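Local coordinates for serine acetyltransferase (Entamoeba histolytica, PDB 3Q1X), which probably transfers an acetyl group to the hydroxyl of L-serine, the step that commits serine to cysteine biosynthesis, at residues A[12-23]-A[97-108]. Numbering follows the deposited sequence.
Sequences LYEMYLQDEDAF and PSIKRTLKTDLI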
loop_
_atom_site.group_PDB
_atom_site.type_symbol
_atom_site.label_atom_id
_atom_site.label_comp_id
_atom_site.label_asym_id
_atom_site.label_seq_id
_atom_site.Cartn_x
_atom_site.Cartn_y
_atom_site.Cartn_z
ATOM N N LEU A 12 -8.359 -32.152 -2.434
ATOM C CA LEU A 12 -7.361 -31.150 -2.828
ATOM C C LEU A 12 -6.011 -31.788 -3.182
ATOM O O LEU A 12 -5.342 -31.367 -4.135
ATOM C CB LEU A 12 -7.188 -30.107 -1.719
ATOM C CG LEU A 12 -8.320 -29.096 -1.483
ATOM C CD1 LEU A 12 -8.062 -28.295 -0.207
ATOM C CD2 LEU A 12 -8.526 -28.154 -2.665
ATOM N N TYR A 13 -5.622 -32.814 -2.432
ATOM C CA TYR A 13 -4.374 -33.519 -2.718
ATOM C C TYR A 13 -4.408 -34.255 -4.060
ATOM O O TYR A 13 -3.436 -34.209 -4.826
ATOM C CB TYR A 13 -4.009 -34.475 -1.578
ATOM C CG TYR A 13 -2.707 -35.208 -1.808
ATOM C CD1 TYR A 13 -1.485 -34.539 -1.733
ATOM C CD2 TYR A 13 -2.698 -36.571 -2.109
ATOM C CE1 TYR A 13 -0.283 -35.210 -1.951
ATOM C CE2 TYR A 13 -1.505 -37.251 -2.326
ATOM C CZ TYR A 13 -0.302 -36.563 -2.244
ATOM O OH TYR A 13 0.878 -37.232 -2.459
ATOM N N GLU A 14 -5.524 -34.934 -4.330
ATOM C CA GLU A 14 -5.736 -35.647 -5.591
ATOM C C GLU A 14 -5.760 -34.687 -6.781
ATOM O O GLU A 14 -5.251 -35.009 -7.861
ATOM C CB GLU A 14 -7.029 -36.468 -5.533
ATOM C CG GLU A 14 -6.918 -37.765 -4.726
ATOM C CD GLU A 14 -5.941 -38.768 -5.334
ATOM O OE1 GLU A 14 -6.110 -39.138 -6.517
ATOM O OE2 GLU A 14 -5.001 -39.192 -4.625
ATOM N N MET A 15 -6.352 -33.511 -6.576
ATOM C CA MET A 15 -6.344 -32.455 -7.586
ATOM C C MET A 15 -4.916 -31.989 -7.850
ATOM O O MET A 15 -4.514 -31.844 -9.004
ATOM C CB MET A 15 -7.217 -31.281 -7.149
ATOM C CG MET A 15 -8.706 -31.583 -7.206
ATOM S SD MET A 15 -9.646 -30.448 -6.183
ATOM C CE MET A 15 -9.946 -29.126 -7.339
ATOM N N TYR A 16 -4.157 -31.773 -6.776
ATOM C CA TYR A 16 -2.740 -31.413 -6.872
ATOM C C TYR A 16 -1.968 -32.436 -7.717
ATOM O O TYR A 16 -1.239 -32.060 -8.632
ATOM C CB TYR A 16 -2.142 -31.254 -5.468
ATOM C CG TYR A 16 -0.629 -31.373 -5.373
ATOM C CD1 TYR A 16 0.202 -30.278 -5.624
ATOM C CD2 TYR A 16 -0.033 -32.580 -4.997
ATOM C CE1 TYR A 16 1.597 -30.394 -5.526
ATOM C CE2 TYR A 16 1.353 -32.706 -4.894
ATOM C CZ TYR A 16 2.162 -31.612 -5.158
ATOM O OH TYR A 16 3.531 -31.744 -5.052
ATOM N N LEU A 17 -2.165 -33.724 -7.435
ATOM C CA LEU A 17 -1.524 -34.799 -8.199
ATOM C C LEU A 17 -1.859 -34.791 -9.698
ATOM O O LEU A 17 -1.037 -35.199 -10.533
ATOM C CB LEU A 17 -1.869 -36.161 -7.595
ATOM C CG LEU A 17 -1.178 -36.596 -6.303
ATOM C CD1 LEU A 17 -1.746 -37.938 -5.879
ATOM C CD2 LEU A 17 0.344 -36.671 -6.461
ATOM N N GLN A 18 -3.052 -34.303 -10.032
ATOM C CA GLN A 18 -3.566 -34.334 -11.400
ATOM C C GLN A 18 -3.392 -32.999 -12.124
ATOM O O GLN A 18 -3.693 -32.891 -13.313
ATOM C CB GLN A 18 -5.042 -34.755 -11.406
ATOM C CG GLN A 18 -5.285 -36.189 -10.932
ATOM C CD GLN A 18 -6.733 -36.442 -10.545
ATOM O OE1 GLN A 18 -7.657 -35.964 -11.207
ATOM N NE2 GLN A 18 -6.939 -37.199 -9.469
ATOM N N ASP A 19 -2.903 -31.987 -11.408
ATOM C CA ASP A 19 -2.602 -30.691 -12.021
ATOM C C ASP A 19 -1.532 -30.828 -13.099
ATOM O O ASP A 19 -0.595 -31.614 -12.972
ATOM C CB ASP A 19 -2.133 -29.669 -10.975
ATOM C CG ASP A 19 -3.268 -29.094 -10.141
ATOM O OD1 ASP A 19 -4.448 -29.157 -10.561
ATOM O OD2 ASP A 19 -2.963 -28.560 -9.052
ATOM N N GLU A 20 -1.700 -30.047 -14.158
ATOM C CA GLU A 20 -0.729 -29.917 -15.237
ATOM C C GLU A 20 0.614 -29.422 -14.673
ATOM O O GLU A 20 0.654 -28.815 -13.601
ATOM C CB GLU A 20 -1.282 -28.960 -16.303
ATOM C CG GLU A 20 -2.648 -29.383 -16.916
ATOM C CD GLU A 20 -3.884 -28.938 -16.112
ATOM O OE1 GLU A 20 -3.774 -28.603 -14.912
ATOM O OE2 GLU A 20 -4.990 -28.932 -16.692
ATOM N N ASP A 21 1.708 -29.682 -15.391
ATOM C CA ASP A 21 3.066 -29.421 -14.877
ATOM C C ASP A 21 3.344 -27.955 -14.537
ATOM O O ASP A 21 4.138 -27.668 -13.639
ATOM C CB ASP A 21 4.115 -29.967 -15.848
ATOM C CG ASP A 21 3.650 -31.238 -16.521
ATOM O OD1 ASP A 21 3.863 -32.331 -15.946
ATOM O OD2 ASP A 21 3.014 -31.135 -17.597
ATOM N N ALA A 22 2.682 -27.049 -15.253
ATOM C CA ALA A 22 2.793 -25.607 -15.019
ATOM C C ALA A 22 2.379 -25.192 -13.605
ATOM O O ALA A 22 2.787 -24.129 -13.121
ATOM C CB ALA A 22 1.981 -24.844 -16.054
ATOM N N PHE A 23 1.586 -26.040 -12.949
ATOM C CA PHE A 23 1.119 -25.787 -11.589
ATOM C C PHE A 23 1.990 -26.530 -10.574
ATOM O O PHE A 23 1.672 -26.585 -9.388
ATOM C CB PHE A 23 -0.356 -26.183 -11.449
ATOM C CG PHE A 23 -1.272 -25.433 -12.374
ATOM C CD1 PHE A 23 -1.761 -24.172 -12.019
ATOM C CD2 PHE A 23 -1.648 -25.978 -13.603
ATOM C CE1 PHE A 23 -2.609 -23.472 -12.871
ATOM C CE2 PHE A 23 -2.494 -25.277 -14.462
ATOM C CZ PHE A 23 -2.975 -24.023 -14.098
ATOM N N PRO A 97 -12.430 -27.118 -2.965
ATOM C CA PRO A 97 -12.095 -27.691 -4.281
ATOM C C PRO A 97 -12.514 -26.807 -5.463
ATOM O O PRO A 97 -11.718 -26.629 -6.393
ATOM C CB PRO A 97 -12.852 -29.026 -4.290
ATOM C CG PRO A 97 -12.954 -29.390 -2.852
ATOM C CD PRO A 97 -13.181 -28.080 -2.134
ATOM N N SER A 98 -13.719 -26.234 -5.420
ATOM C CA SER A 98 -14.177 -25.385 -6.525
ATOM C C SER A 98 -13.352 -24.098 -6.627
ATOM O O SER A 98 -13.034 -23.645 -7.723
ATOM C CB SER A 98 -15.680 -25.080 -6.446
ATOM O OG SER A 98 -16.027 -24.318 -5.311
ATOM N N ILE A 99 -13.004 -23.523 -5.479
ATOM C CA ILE A 99 -12.107 -22.369 -5.438
ATOM C C ILE A 99 -10.744 -22.700 -6.058
ATOM O O ILE A 99 -10.207 -21.912 -6.837
ATOM C CB ILE A 99 -11.972 -21.811 -3.998
ATOM C CG1 ILE A 99 -13.339 -21.299 -3.524
ATOM C CG2 ILE A 99 -10.889 -20.729 -3.939
ATOM C CD1 ILE A 99 -13.432 -20.999 -2.046
ATOM N N LYS A 100 -10.195 -23.869 -5.720
ATOM C CA LYS A 100 -8.925 -24.325 -6.301
ATOM C C LYS A 100 -8.991 -24.324 -7.837
ATOM O O LYS A 100 -8.094 -23.811 -8.504
ATOM C CB LYS A 100 -8.556 -25.721 -5.778
ATOM C CG LYS A 100 -7.376 -26.387 -6.495
ATOM C CD LYS A 100 -6.063 -25.645 -6.240
ATOM C CE LYS A 100 -4.981 -26.093 -7.212
ATOM N NZ LYS A 100 -4.912 -27.575 -7.342
ATOM N N ARG A 101 -10.067 -24.894 -8.384
ATOM C CA ARG A 101 -10.293 -24.892 -9.835
ATOM C C ARG A 101 -10.369 -23.463 -10.385
ATOM O O ARG A 101 -9.745 -23.143 -11.401
ATOM C CB ARG A 101 -11.555 -25.698 -10.178
ATOM C CG ARG A 101 -11.388 -27.193 -9.916
ATOM C CD ARG A 101 -12.592 -28.041 -10.338
ATOM N NE ARG A 101 -13.730 -27.938 -9.424
ATOM C CZ ARG A 101 -14.028 -28.813 -8.458
ATOM N NH1 ARG A 101 -13.284 -29.895 -8.253
ATOM N NH2 ARG A 101 -15.089 -28.604 -7.696
ATOM N N THR A 102 -11.087 -22.588 -9.682
ATOM C CA THR A 102 -11.223 -21.213 -10.141
ATOM C C THR A 102 -9.881 -20.484 -10.098
ATOM O O THR A 102 -9.559 -19.712 -11.009
ATOM C CB THR A 102 -12.250 -20.431 -9.308
ATOM O OG1 THR A 102 -13.501 -21.117 -9.341
ATOM C CG2 THR A 102 -12.435 -19.030 -9.871
ATOM N N LEU A 103 -9.106 -20.725 -9.041
ATOM C CA LEU A 103 -7.806 -20.061 -8.891
ATOM C C LEU A 103 -6.852 -20.458 -10.017
ATOM O O LEU A 103 -6.035 -19.646 -10.459
ATOM C CB LEU A 103 -7.190 -20.353 -7.520
ATOM C CG LEU A 103 -7.778 -19.568 -6.340
ATOM C CD1 LEU A 103 -7.163 -20.066 -5.044
ATOM C CD2 LEU A 103 -7.559 -18.061 -6.481
ATOM N N LYS A 104 -6.971 -21.697 -10.495
ATOM C CA LYS A 104 -6.190 -22.122 -11.657
ATOM C C LYS A 104 -6.526 -21.263 -12.874
ATOM O O LYS A 104 -5.615 -20.830 -13.590
ATOM C CB LYS A 104 -6.405 -23.610 -11.959
ATOM C CG LYS A 104 -5.639 -24.521 -11.018
ATOM C CD LYS A 104 -5.939 -25.984 -11.309
ATOM C CE LYS A 104 -5.187 -26.474 -12.536
ATOM N NZ LYS A 104 -5.638 -27.840 -12.956
ATOM N N THR A 105 -7.818 -21.025 -13.104
ATOM C CA THR A 105 -8.248 -20.185 -14.236
ATOM C C THR A 105 -7.767 -18.737 -14.090
ATOM O O THR A 105 -7.363 -18.108 -15.078
ATOM C CB THR A 105 -9.786 -20.200 -14.470
ATOM O OG1 THR A 105 -10.458 -19.458 -13.442
ATOM C CG2 THR A 105 -10.344 -21.628 -14.543
ATOM N N ASP A 106 -7.802 -18.205 -12.868
ATOM C CA ASP A 106 -7.245 -16.872 -12.601
ATOM C C ASP A 106 -5.761 -16.786 -12.986
ATOM O O ASP A 106 -5.298 -15.772 -13.528
ATOM C CB ASP A 106 -7.432 -16.485 -11.128
ATOM C CG ASP A 106 -8.889 -16.522 -10.689
ATOM O OD1 ASP A 106 -9.787 -16.174 -11.490
ATOM O OD2 ASP A 106 -9.147 -16.906 -9.536
ATOM N N LEU A 107 -5.013 -17.846 -12.701
ATOM C CA LEU A 107 -3.598 -17.899 -13.077
ATOM C C LEU A 107 -3.407 -17.907 -14.584
ATOM O O LEU A 107 -2.586 -17.158 -15.114
ATOM C CB LEU A 107 -2.912 -19.108 -12.452
ATOM C CG LEU A 107 -2.652 -19.066 -10.958
ATOM C CD1 LEU A 107 -2.306 -20.451 -10.498
ATOM C CD2 LEU A 107 -1.519 -18.089 -10.598
ATOM N N ILE A 108 -4.181 -18.744 -15.266
ATOM C CA ILE A 108 -4.205 -18.773 -16.732
ATOM C C ILE A 108 -4.458 -17.377 -17.304
ATOM O O ILE A 108 -3.739 -16.928 -18.206
ATOM C CB ILE A 108 -5.264 -19.771 -17.246
ATOM C CG1 ILE A 108 -4.852 -21.192 -16.847
ATOM C CG2 ILE A 108 -5.421 -19.655 -18.764
ATOM C CD1 ILE A 108 -5.954 -22.229 -16.937
HETATM O O HOH W 1 -5.122 -28.769 -4.862
#
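K100 leaves its helix with CG anti to the backbone N (chi1 170°) and bends at chi2 and chi4, while K104, one turn later, sets CG beside its backbone N and bends only at chi3; the two ammonium groups thereby converge on the carboxylate of D19. K100 NZ reaches the syn lone pair of D19 OD2 at 2.8 Å, whereas K104 NZ meets D19 OD1 at 3.0 Å from above the carboxylate plane, 46° out of it. E20 brings the syn lone pair of OE1 to K104 NZ at 2.8 Å, so K104 bridges two acids and D19 two lysines. A water accepts from K100 NZ and donates to L12 O, linking the same ammonium to a backbone carbonyl inside the last turns of helix 2-18. The aliphatic part of K104 also serves as a lid on F23: CE sits over the ring centre, 3.6 Å from the centroid, with NZ farther out in a cation-pi contact, and L107 CD1 touches the ring edge at CE1. Toward P97 the contact turns apolar. M15 places its methyl CE 3.5 Å from R101 CG and lays SD against P97 CB, while L12 CD2 packs on P97 CA and K100 CB. The 12-18 and 97-108 portions of helices 2-18 and 82-113 run in nearly the same direction, 27° apart, in the helical region that precedes the left-handed beta-helix. Helix 36-45 covers L12 and K100, helix 120-126 borders F23 and L107, and T105 OG1 and D106 OD1 hydrogen-bond to the backbone N of H175 and of F176, just before strand 177-178 of the beta-helix.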